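Putative glycosyltransferase (GalT1) (PDB 4PHR) probably transfers a sugar from a nucleotide donor to an acceptor, through a manganese-containing GT-D-type glycosyltransferase domain that binds UDP. Local coordinates at residues A[92-95]-A[96-99]; A[101-104]-A[105-109]; A[264-267]-A[268-272]. All coordinates share one frame; numbering follows the deposited sequence.

Contact 1: residues A[92-95]-A[96-99]; sequences HFWE and RHFL
Glu-95 OE2 accepts a hydrogen bond of 2.7 Å from a water, and the same water takes a weak one from Arg-96 NH2, bridging carboxylate and guanidinium; Arg-96 also has a salt bridge to Glu-2. The Arg-96 chain starts over His-92, its CG over one face of the imidazole, offset toward the rim, in a CH-pi contact 3.8 Å from the ring centroid; bends at chi2 and chi3 then carry the guanidinium off the ring, its plane within 4° of parallel. On another side of the helix the edge of the Trp-94 six-membered ring meets the face of His-97 in an offset edge-to-face pair. The planes stand at 83°, and Trp-94 CZ3 comes 3.7 Å from His-97 CD2. Phe-98 takes the crowded first torsion (chi1 64°), which swings its ring back under the preceding turn, where Glu-95 CA sits over a face 3.8 Å from the centroid. Leu-99 CD1 lies alongside Glu-95 CG. Helix 2-9 meets Glu-95, Phe-98 and Leu-99, whereas helix 36-42 meets Trp-94 and His-97. These i to i+3 and i+4 pairs, over four successive i to i+4 backbone bonds, are typical of an alpha-helix packed between neighbouring helices.

Contact 2: residues A[101-104]-A[105-109]; sequences YSEF and YLNCC
Phe-104 lies at the middle of this short helix, touched from two directions. Cys-108, one turn on, holds SG over one face of the phenyl ring, 4.4 Å from the centroid and 15° off the normal, offset toward the rim: a sulfur-aromatic contact. Tyr-105, next in the chain after Phe-104, receives the edge of the Phe-104 ring on its own face (edge-to-face), with centroids 6.0 Å apart and planes at 82°. The first torsions separate the two rings, since CG of Phe-104 is anti to the backbone N (chi1 -175°) while CG of Tyr-105 is anti to the carbonyl carbon. One turn earlier, Tyr-101 CB rests 3.9 Å from CD2 of Tyr-105. On the outer side, the amide of Asn-107 turns back over the preceding turn: ND2 makes a weak bond of 2.9 Å to Glu-103 O and comes 3.3 Å from Glu-103 CG. The backbone N of Asn-107 gives the same oxygen a second weak bond, whereas Cys-108 N to Phe-104 O is a sound bond of 2.9 Å. Farther out, Tyr-105 OH is hydrogen-bonded to His-97 NE2 and Tyr-101 OH to Asp-40 OD2. Ile-39 of helix 36-42 touches Phe-104 and both tyrosines, and Leu-9 of helix 2-9 covers Tyr-105 and Leu-106. The chemistry is thus two-sided: buried tyrosine rings whose hydroxyls have polar partners face the GT-D-type domain to which helix 102-108 belongs, while weak, bent amide bonds finish the exposed side. The Cys-108 sulfur probably adds a mainly dispersive contact to the aromatic face.

Contact 3: residues A[264-267]-A[268-272]; sequences FSQE and YQEQI
An N-cap opens helix 266-271, the short helix that leads directly into the edge strand 272-275. Ser-265 is the capping residue: with OG anti to its own backbone N (chi1 163°), the hydroxyl reaches forward and accepts the Tyr-268 N-H at 3.1 Å, nearly straight at 166°. The Ser-265 carbonyl begins the helical bonding, taking Gln-269 N at 2.9 Å. Just before the cap, Phe-264 lies across the bent chain of Gln-269, its CE1 3.4 Å from Gln-269 CG, with ring and amide planes only 7° apart. On the exposed surface Gln-266 and Glu-270 are joined one turn apart: NE2 gives a hydrogen bond of 2.9 Å to OE2, leaving in the plane of its amide but meeting the carboxylate from above its plane, the two planes steeply crossed. Gln-271 CG comes 3.2 Å from Glu-267 O, while its OE1 accepts from Arg-173 NE. The buried Tyr-268 turns inward onto Arg-173 and Val-175 of strand 170-176. The bond from Gln-271 N to Glu-267 O is weak, whereas Ile-272 N makes an ordinary one to Gln-269 O. The arrangement is typical of a serine-capped surface helix running into an edge strand of a parallel sheet.

In the fold
Along the chain the three contacts come in series. Contacts 1 and 2 occupy the consecutive helices 88-100 and 102-108, with centres about 13 Å apart; they meet directly, through the His-97 and Tyr-105 side chains and through Phe-98 packing on Tyr-105, and both are covered by helices 2-9 and 36-42. Contact 3 lies on the opposite side of the chain's centre, its centre about 40 Å from that of contact 1 and 43 Å from that of contact 2. It feeds strand 272-275 at the edge of the five-stranded parallel sheet. UDP and manganese lie between these two flanks, the side chain of Trp-94 about 7 Å from the manganese ion and that of Tyr-268 about 10 Å from UDP, so the contacts probably help frame the nucleotide site from its surroundings.

Contact 1: residues A[92-95]-A[96-99]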
ATOM      1  N   HIS A  92      -7.928  -0.655 -18.876  1.00 12.12           N
ATOM      2  CA  HIS A  92      -7.514  -1.837 -19.606  1.00 13.92           C
ATOM      3  C   HIS A  92      -6.673  -2.756 -18.724  1.00 13.18           C
ATOM      4  O   HIS A  92      -6.907  -3.971 -18.682  1.00 14.12           O
ATOM      5  CB  HIS A  92      -6.730  -1.451 -20.863  1.00 14.27           C
ATOM      6  CG  HIS A  92      -6.165  -2.621 -21.608  1.00 14.78           C
ATOM      7  ND1 HIS A  92      -6.956  -3.570 -22.219  1.00 17.17           N
ATOM      8  CD2 HIS A  92      -4.883  -2.995 -21.837  1.00 19.85           C
ATOM      9  CE1 HIS A  92      -6.187  -4.472 -22.802  1.00 19.60           C
ATOM     10  NE2 HIS A  92      -4.925  -4.146 -22.585  1.00 21.23           N
ATOM     11  N   PHE A  93      -5.689  -2.188 -18.029  1.00 13.16           N
ATOM     12  CA  PHE A  93      -4.861  -2.997 -17.148  1.00 12.40           C
ATOM     13  C   PHE A  93      -5.706  -3.795 -16.151  1.00 12.83           C
ATOM     14  O   PHE A  93      -5.521  -5.009 -15.967  1.00 12.21           O
ATOM     15  CB  PHE A  93      -3.861  -2.132 -16.374  1.00 12.71           C
ATOM     16  CG  PHE A  93      -3.098  -2.909 -15.352  1.00 13.19           C
ATOM     17  CD1 PHE A  93      -1.968  -3.628 -15.714  1.00 17.10           C
ATOM     18  CD2 PHE A  93      -3.543  -2.975 -14.038  1.00 13.55           C
ATOM     19  CE1 PHE A  93      -1.283  -4.380 -14.777  1.00 18.46           C
ATOM     20  CE2 PHE A  93      -2.861  -3.725 -13.098  1.00 14.86           C
ATOM     21  CZ  PHE A  93      -1.732  -4.426 -13.463  1.00 16.33           C
ATOM     22  N   TRP A  94      -6.628  -3.107 -15.488  1.00 11.49           N
ATOM     23  CA  TRP A  94      -7.379  -3.730 -14.403  1.00 11.94           C
ATOM     24  C   TRP A  94      -8.395  -4.757 -14.886  1.00 11.17           C
ATOM     25  O   TRP A  94      -8.574  -5.803 -14.258  1.00 13.17           O
ATOM     26  CB  TRP A  94      -8.019  -2.676 -13.491  1.00 12.16           C
ATOM     27  CG  TRP A  94      -6.992  -2.077 -12.576  1.00 11.28           C
ATOM     28  CD1 TRP A  94      -6.533  -0.789 -12.578  1.00 14.87           C
ATOM     29  CD2 TRP A  94      -6.282  -2.755 -11.533  1.00 11.07           C
ATOM     30  NE1 TRP A  94      -5.585  -0.628 -11.599  1.00 13.45           N
ATOM     31  CE2 TRP A  94      -5.416  -1.817 -10.939  1.00 12.87           C
ATOM     32  CE3 TRP A  94      -6.297  -4.069 -11.042  1.00 12.62           C
ATOM     33  CZ2 TRP A  94      -4.572  -2.147  -9.879  1.00 13.85           C
ATOM     34  CZ3 TRP A  94      -5.463  -4.394  -9.991  1.00 13.52           C
ATOM     35  CH2 TRP A  94      -4.615  -3.438  -9.419  1.00 15.97           C
ATOM     36  N   GLU A  95      -9.059  -4.484 -16.002  1.00 11.54           N
ATOM     37  CA  GLU A  95      -9.979  -5.479 -16.536  1.00 12.58           C
ATOM     38  C   GLU A  95      -9.219  -6.728 -16.987  1.00 11.45           C
ATOM     39  O   GLU A  95      -9.646  -7.849 -16.716  1.00 12.61           O
ATOM     40  CB  GLU A  95     -10.816  -4.907 -17.678  1.00 14.69           C
ATOM     41  CG  GLU A  95     -11.785  -5.941 -18.229  1.00 16.92           C
ATOM     42  CD  GLU A  95     -12.773  -5.390 -19.245  1.00 18.68           C
ATOM     43  OE1 GLU A  95     -13.541  -4.462 -18.908  1.00 18.70           O
ATOM     44  OE2 GLU A  95     -12.800  -5.909 -20.374  1.00 17.75           O
ATOM     45  N   ARG A  96      -8.073  -6.544 -17.651  1.00 12.20           N
ATOM     46  CA  ARG A  96      -7.255  -7.704 -18.020  1.00 13.57           C
ATOM     47  C   ARG A  96      -6.872  -8.498 -16.779  1.00 12.82           C
ATOM     48  O   ARG A  96      -6.885  -9.733 -16.784  1.00 14.13           O
ATOM     49  CB  ARG A  96      -5.980  -7.297 -18.761  1.00 15.55           C
ATOM     50  CG  ARG A  96      -6.197  -6.739 -20.155  1.00 18.64           C
ATOM     51  CD  ARG A  96      -6.516  -7.845 -21.129  1.00 33.51           C
ATOM     52  NE  ARG A  96      -7.942  -8.119 -21.182  1.00 31.67           N
ATOM     53  CZ  ARG A  96      -8.469  -9.170 -21.800  1.00 27.31           C
ATOM     54  NH1 ARG A  96      -7.687 -10.057 -22.401  1.00 35.57           N
ATOM     55  NH2 ARG A  96      -9.775  -9.335 -21.815  1.00 22.48           N
ATOM     56  N   HIS A  97      -6.540  -7.775 -15.717  1.00 10.69           N
ATOM     57  CA  HIS A  97      -6.112  -8.390 -14.476  1.00 11.75           C
ATOM     58  C   HIS A  97      -7.206  -9.234 -13.856  1.00 12.02           C
ATOM     59  O   HIS A  97      -6.992 -10.413 -13.552  1.00 12.62           O
ATOM     60  CB  HIS A  97      -5.658  -7.322 -13.478  1.00 12.33           C
ATOM     61  CG  HIS A  97      -5.413  -7.859 -12.100  1.00 13.61           C
ATOM     62  ND1 HIS A  97      -4.246  -8.505 -11.750  1.00 14.36           N
ATOM     63  CD2 HIS A  97      -6.194  -7.867 -10.993  1.00 15.60           C
ATOM     64  CE1 HIS A  97      -4.315  -8.877 -10.483  1.00 14.27           C
ATOM     65  NE2 HIS A  97      -5.489  -8.508 -10.002  1.00 15.30           N
ATOM     66  N   PHE A  98      -8.383  -8.652 -13.641  1.00 12.52           N
ATOM     67  CA  PHE A  98      -9.387  -9.430 -12.943  1.00 12.56           C
ATOM     68  C   PHE A  98     -10.040 -10.499 -13.815  1.00 14.42           C
ATOM     69  O   PHE A  98     -10.591 -11.462 -13.295  1.00 14.62           O
ATOM     70  CB  PHE A  98     -10.381  -8.579 -12.128  1.00 15.18           C
ATOM     71  CG  PHE A  98     -11.246  -7.650 -12.932  1.00 15.91           C
ATOM     72  CD1 PHE A  98     -11.284  -6.300 -12.623  1.00 15.65           C
ATOM     73  CD2 PHE A  98     -12.074  -8.128 -13.931  1.00 17.57           C
ATOM     74  CE1 PHE A  98     -12.107  -5.431 -13.328  1.00 19.77           C
ATOM     75  CE2 PHE A  98     -12.900  -7.267 -14.636  1.00 19.43           C
ATOM     76  CZ  PHE A  98     -12.919  -5.916 -14.329  1.00 19.05           C
ATOM     77  N   LEU A  99      -9.931 -10.357 -15.132  1.00 12.33           N
ATOM     78  CA  LEU A  99     -10.360 -11.427 -16.025  1.00 13.63           C
ATOM     79  C   LEU A  99      -9.389 -12.616 -15.952  1.00 14.39           C
ATOM     80  O   LEU A  99      -9.810 -13.776 -15.869  1.00 17.16           O
ATOM     81  CB  LEU A  99     -10.537 -10.913 -17.462  1.00 14.51           C
ATOM     82  CG  LEU A  99     -11.776 -10.039 -17.687  1.00 15.94           C
ATOM     83  CD1 LEU A  99     -11.802  -9.474 -19.109  1.00 18.83           C
ATOM     84  CD2 LEU A  99     -13.052 -10.821 -17.389  1.00 17.45           C
TER
HETATM   85  O   HOH W   1     -10.418  -6.479 -21.590  1.00 23.73           O

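Contact 2: residues A[101-104]-A[105-109]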
ATOM      1  N   TYR A 101      -7.703 -13.396 -13.441  1.00 12.68           N
ATOM      2  CA  TYR A 101      -7.878 -13.985 -12.124  1.00 13.94           C
ATOM      3  C   TYR A 101      -9.344 -14.072 -11.706  1.00 14.23           C
ATOM      4  O   TYR A 101      -9.666 -13.988 -10.521  1.00 14.70           O
ATOM      5  CB  TYR A 101      -7.094 -13.161 -11.114  1.00 13.24           C
ATOM      6  CG  TYR A 101      -5.605 -13.260 -11.311  1.00 11.99           C
ATOM      7  CD1 TYR A 101      -4.952 -14.478 -11.167  1.00 14.48           C
ATOM      8  CD2 TYR A 101      -4.848 -12.141 -11.643  1.00 15.53           C
ATOM      9  CE1 TYR A 101      -3.581 -14.583 -11.337  1.00 15.93           C
ATOM     10  CE2 TYR A 101      -3.472 -12.232 -11.816  1.00 15.40           C
ATOM     11  CZ  TYR A 101      -2.847 -13.457 -11.659  1.00 16.03           C
ATOM     12  OH  TYR A 101      -1.479 -13.554 -11.825  1.00 16.86           O
ATOM     13  N   SER A 102     -10.237 -14.259 -12.675  1.00 15.41           N
ATOM     14  CA  SER A 102     -11.667 -14.242 -12.375  1.00 16.17           C
ATOM     15  C   SER A 102     -12.026 -15.319 -11.365  1.00 17.81           C
ATOM     16  O   SER A 102     -12.830 -15.090 -10.465  1.00 18.34           O
ATOM     17  CB  SER A 102     -12.506 -14.397 -13.651  1.00 19.20           C
ATOM     18  OG  SER A 102     -12.267 -15.641 -14.281  1.00 22.04           O
ATOM     19  N   GLU A 103     -11.422 -16.492 -11.511  1.00 18.15           N
ATOM     20  CA  GLU A 103     -11.730 -17.606 -10.626  1.00 22.22           C
ATOM     21  C   GLU A 103     -11.273 -17.282  -9.209  1.00 20.03           C
ATOM     22  O   GLU A 103     -11.949 -17.604  -8.234  1.00 24.58           O
ATOM     23  CB  GLU A 103     -11.075 -18.893 -11.133  1.00 26.75           C
ATOM     24  CG  GLU A 103     -11.348 -20.117 -10.270  1.00 41.53           C
ATOM     25  CD  GLU A 103     -10.802 -21.397 -10.880  1.00 52.93           C
ATOM     26  OE1 GLU A 103     -10.441 -21.382 -12.076  1.00 57.97           O
ATOM     27  OE2 GLU A 103     -10.732 -22.420 -10.163  1.00 59.07           O
ATOM     28  N   PHE A 104     -10.121 -16.628  -9.109  1.00 19.66           N
ATOM     29  CA  PHE A 104      -9.581 -16.219  -7.823  1.00 18.18           C
ATOM     30  C   PHE A 104     -10.517 -15.215  -7.161  1.00 18.84           C
ATOM     31  O   PHE A 104     -10.911 -15.379  -6.004  1.00 22.16           O
ATOM     32  CB  PHE A 104      -8.186 -15.619  -8.003  1.00 21.50           C
ATOM     33  CG  PHE A 104      -7.498 -15.277  -6.714  1.00 26.48           C
ATOM     34  CD1 PHE A 104      -6.594 -16.158  -6.144  1.00 30.14           C
ATOM     35  CD2 PHE A 104      -7.751 -14.076  -6.073  1.00 30.10           C
ATOM     36  CE1 PHE A 104      -5.952 -15.848  -4.958  1.00 34.01           C
ATOM     37  CE2 PHE A 104      -7.108 -13.757  -4.882  1.00 30.29           C
ATOM     38  CZ  PHE A 104      -6.209 -14.645  -4.330  1.00 32.56           C
ATOM     39  N   TYR A 105     -10.892 -14.181  -7.907  1.00 17.75           N
ATOM     40  CA  TYR A 105     -11.746 -13.144  -7.349  1.00 19.18           C
ATOM     41  C   TYR A 105     -13.153 -13.645  -7.032  1.00 19.26           C
ATOM     42  O   TYR A 105     -13.717 -13.302  -5.998  1.00 24.83           O
ATOM     43  CB  TYR A 105     -11.798 -11.925  -8.269  1.00 17.54           C
ATOM     44  CG  TYR A 105     -10.573 -11.044  -8.152  1.00 17.02           C
ATOM     45  CD1 TYR A 105     -10.331 -10.322  -6.987  1.00 19.66           C
ATOM     46  CD2 TYR A 105      -9.661 -10.936  -9.197  1.00 15.30           C
ATOM     47  CE1 TYR A 105      -9.217  -9.516  -6.865  1.00 18.46           C
ATOM     48  CE2 TYR A 105      -8.536 -10.120  -9.087  1.00 15.82           C
ATOM     49  CZ  TYR A 105      -8.322  -9.420  -7.913  1.00 15.83           C
ATOM     50  OH  TYR A 105      -7.216  -8.607  -7.783  1.00 18.23           O
ATOM     51  N   LEU A 106     -13.714 -14.470  -7.910  1.00 20.35           N
ATOM     52  CA  LEU A 106     -15.075 -14.956  -7.706  1.00 25.47           C
ATOM     53  C   LEU A 106     -15.194 -15.909  -6.518  1.00 30.02           C
ATOM     54  O   LEU A 106     -16.264 -16.029  -5.914  1.00 35.81           O
ATOM     55  CB  LEU A 106     -15.602 -15.634  -8.972  1.00 27.15           C
ATOM     56  CG  LEU A 106     -15.968 -14.696 -10.123  1.00 29.70           C
ATOM     57  CD1 LEU A 106     -16.175 -15.482 -11.409  1.00 33.76           C
ATOM     58  CD2 LEU A 106     -17.210 -13.881  -9.775  1.00 34.87           C
ATOM     59  N   ASN A 107     -14.094 -16.575  -6.181  1.00 31.09           N
ATOM     60  CA  ASN A 107     -14.139 -17.642  -5.189  1.00 38.27           C
ATOM     61  C   ASN A 107     -13.503 -17.306  -3.842  1.00 41.75           C
ATOM     62  O   ASN A 107     -13.958 -17.781  -2.801  1.00 43.76           O
ATOM     63  CB  ASN A 107     -13.527 -18.924  -5.762  1.00 41.49           C
ATOM     64  CG  ASN A 107     -14.362 -19.512  -6.887  1.00 51.42           C
ATOM     65  OD1 ASN A 107     -15.584 -19.635  -6.769  1.00 57.64           O
ATOM     66  ND2 ASN A 107     -13.708 -19.873  -7.988  1.00 48.71           N
ATOM     67  N   CYS A 108     -12.458 -16.487  -3.856  1.00 35.42           N
ATOM     68  CA  CYS A 108     -11.719 -16.197  -2.633  1.00 43.62           C
ATOM     69  C   CYS A 108     -12.129 -14.877  -1.975  1.00 41.64           C
ATOM     70  O   CYS A 108     -11.796 -14.629  -0.817  1.00 43.36           O
ATOM     71  CB  CYS A 108     -10.210 -16.211  -2.904  1.00 51.91           C
ATOM     72  SG  CYS A 108      -9.577 -17.793  -3.532  1.00 63.73           S
ATOM     73  N   CYS A 109     -12.854 -14.038  -2.710  1.00 36.39           N
ATOM     74  CA  CYS A 109     -13.211 -12.708  -2.218  1.00 29.78           C
ATOM     75  C   CYS A 109     -14.708 -12.545  -1.948  1.00 34.62           C
ATOM     76  O   CYS A 109     -15.391 -11.776  -2.625  1.00 33.49           O
ATOM     77  CB  CYS A 109     -12.733 -11.646  -3.207  1.00 27.72           C
ATOM     78  SG  CYS A 109     -10.938 -11.664  -3.456  1.00 33.29           S
TER

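Contact 3: residues A[264-267]-A[268-272]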
ATOM      1  N   PHE A 264      21.937  13.016   0.430  1.00 26.38           N
ATOM      2  CA  PHE A 264      22.056  12.864   1.861  1.00 25.82           C
ATOM      3  C   PHE A 264      21.151  13.880   2.549  1.00 26.94           C
ATOM      4  O   PHE A 264      21.301  15.093   2.389  1.00 34.97           O
ATOM      5  CB  PHE A 264      23.500  13.042   2.324  1.00 28.58           C
ATOM      6  CG  PHE A 264      23.698  12.757   3.786  1.00 27.27           C
ATOM      7  CD1 PHE A 264      23.946  11.472   4.225  1.00 29.27           C
ATOM      8  CD2 PHE A 264      23.618  13.776   4.722  1.00 32.39           C
ATOM      9  CE1 PHE A 264      24.125  11.204   5.571  1.00 33.58           C
ATOM     10  CE2 PHE A 264      23.796  13.515   6.068  1.00 31.49           C
ATOM     11  CZ  PHE A 264      24.047  12.228   6.491  1.00 31.29           C
ATOM     12  N   SER A 265      20.202  13.364   3.311  1.00 24.29           N
ATOM     13  CA  SER A 265      19.313  14.184   4.115  1.00 26.02           C
ATOM     14  C   SER A 265      19.587  13.890   5.573  1.00 27.39           C
ATOM     15  O   SER A 265      19.282  12.804   6.057  1.00 30.23           O
ATOM     16  CB  SER A 265      17.854  13.864   3.801  1.00 32.77           C
ATOM     17  OG  SER A 265      17.012  14.352   4.833  1.00 31.46           O
ATOM     18  N   GLN A 266      20.156  14.860   6.278  1.00 26.64           N
ATOM     19  CA  GLN A 266      20.469  14.690   7.687  1.00 25.72           C
ATOM     20  C   GLN A 266      19.221  14.328   8.487  1.00 23.51           C
ATOM     21  O   GLN A 266      19.263  13.451   9.351  1.00 23.78           O
ATOM     22  CB  GLN A 266      21.119  15.958   8.251  1.00 32.03           C
ATOM     23  CG  GLN A 266      21.506  15.857   9.717  1.00 42.60           C
ATOM     24  CD  GLN A 266      22.417  16.987  10.161  1.00 51.07           C
ATOM     25  OE1 GLN A 266      22.919  17.753   9.339  1.00 54.78           O
ATOM     26  NE2 GLN A 266      22.636  17.093  11.467  1.00 55.03           N
ATOM     27  N   GLU A 267      18.109  14.995   8.192  1.00 22.21           N
ATOM     28  CA  GLU A 267      16.869  14.748   8.922  1.00 19.76           C
ATOM     29  C   GLU A 267      16.393  13.304   8.741  1.00 16.98           C
ATOM     30  O   GLU A 267      16.017  12.637   9.702  1.00 17.62           O
ATOM     31  CB  GLU A 267      15.779  15.740   8.504  1.00 26.00           C
ATOM     32  CG  GLU A 267      14.463  15.547   9.242  1.00 33.80           C
ATOM     33  CD  GLU A 267      13.553  16.759   9.165  1.00 50.47           C
ATOM     34  OE1 GLU A 267      13.659  17.526   8.185  1.00 56.82           O
ATOM     35  OE2 GLU A 267      12.736  16.948  10.093  1.00 51.63           O
ATOM     36  N   TYR A 268      16.408  12.826   7.502  1.00 17.41           N
ATOM     37  CA  TYR A 268      16.077  11.438   7.206  1.00 15.87           C
ATOM     38  C   TYR A 268      17.030  10.502   7.944  1.00 13.92           C
ATOM     39  O   TYR A 268      16.603   9.573   8.631  1.00 13.77           O
ATOM     40  CB  TYR A 268      16.122  11.211   5.688  1.00 17.10           C
ATOM     41  CG  TYR A 268      16.109   9.770   5.219  1.00 14.78           C
ATOM     42  CD1 TYR A 268      14.954   9.000   5.279  1.00 15.24           C
ATOM     43  CD2 TYR A 268      17.250   9.198   4.663  1.00 18.31           C
ATOM     44  CE1 TYR A 268      14.943   7.678   4.829  1.00 13.54           C
ATOM     45  CE2 TYR A 268      17.249   7.888   4.209  1.00 18.20           C
ATOM     46  CZ  TYR A 268      16.097   7.131   4.294  1.00 14.03           C
ATOM     47  OH  TYR A 268      16.121   5.829   3.832  1.00 16.30           O
ATOM     48  N   GLN A 269      18.327  10.756   7.823  1.00 17.26           N
ATOM     49  CA  GLN A 269      19.304   9.894   8.469  1.00 18.03           C
ATOM     50  C   GLN A 269      19.066   9.810   9.973  1.00 17.32           C
ATOM     51  O   GLN A 269      19.125   8.729  10.560  1.00 17.43           O
ATOM     52  CB  GLN A 269      20.730  10.363   8.165  1.00 21.77           C
ATOM     53  CG  GLN A 269      21.057  10.367   6.677  1.00 27.65           C
ATOM     54  CD  GLN A 269      21.073   8.973   6.078  1.00 26.76           C
ATOM     55  OE1 GLN A 269      21.307   7.988   6.778  1.00 30.68           O
ATOM     56  NE2 GLN A 269      20.816   8.882   4.776  1.00 33.28           N
ATOM     57  N   GLU A 270      18.764  10.946  10.591  1.00 17.31           N
ATOM     58  CA  GLU A 270      18.549  10.983  12.035  1.00 19.08           C
ATOM     59  C   GLU A 270      17.265  10.259  12.459  1.00 15.57           C
ATOM     60  O   GLU A 270      17.112   9.881  13.617  1.00 19.85           O
ATOM     61  CB  GLU A 270      18.557  12.430  12.533  1.00 23.61           C
ATOM     62  CG  GLU A 270      19.939  13.080  12.463  1.00 34.89           C
ATOM     63  CD  GLU A 270      19.901  14.587  12.640  1.00 50.60           C
ATOM     64  OE1 GLU A 270      18.810  15.181  12.496  1.00 55.16           O
ATOM     65  OE2 GLU A 270      20.967  15.178  12.919  1.00 54.09           O
ATOM     66  N   GLN A 271      16.347  10.052  11.519  1.00 13.37           N
ATOM     67  CA  GLN A 271      15.127   9.303  11.798  1.00 13.69           C
ATOM     68  C   GLN A 271      15.337   7.789  11.758  1.00 12.32           C
ATOM     69  O   GLN A 271      14.538   7.033  12.301  1.00 13.88           O
ATOM     70  CB  GLN A 271      14.016   9.705  10.822  1.00 13.36           C
ATOM     71  CG  GLN A 271      13.538  11.137  10.997  1.00 13.04           C
ATOM     72  CD  GLN A 271      12.599  11.606   9.890  1.00 14.34           C
ATOM     73  OE1 GLN A 271      12.425  10.934   8.871  1.00 17.55           O
ATOM     74  NE2 GLN A 271      11.989  12.768  10.091  1.00 17.50           N
ATOM     75  N   ILE A 272      16.408   7.344  11.113  1.00 12.61           N
ATOM     76  CA  ILE A 272      16.636   5.913  10.936  1.00 12.99           C
ATOM     77  C   ILE A 272      17.056   5.241  12.239  1.00 16.58           C
ATOM     78  O   ILE A 272      18.060   5.613  12.846  1.00 20.18           O
ATOM     79  CB  ILE A 272      17.691   5.631   9.837  1.00 14.68           C
ATOM     80  CG1 ILE A 272      17.231   6.199   8.484  1.00 15.54           C
ATOM     81  CG2 ILE A 272      18.007   4.122   9.763  1.00 16.16           C
ATOM     82  CD1 ILE A 272      18.253   6.040   7.382  1.00 19.82           C
TER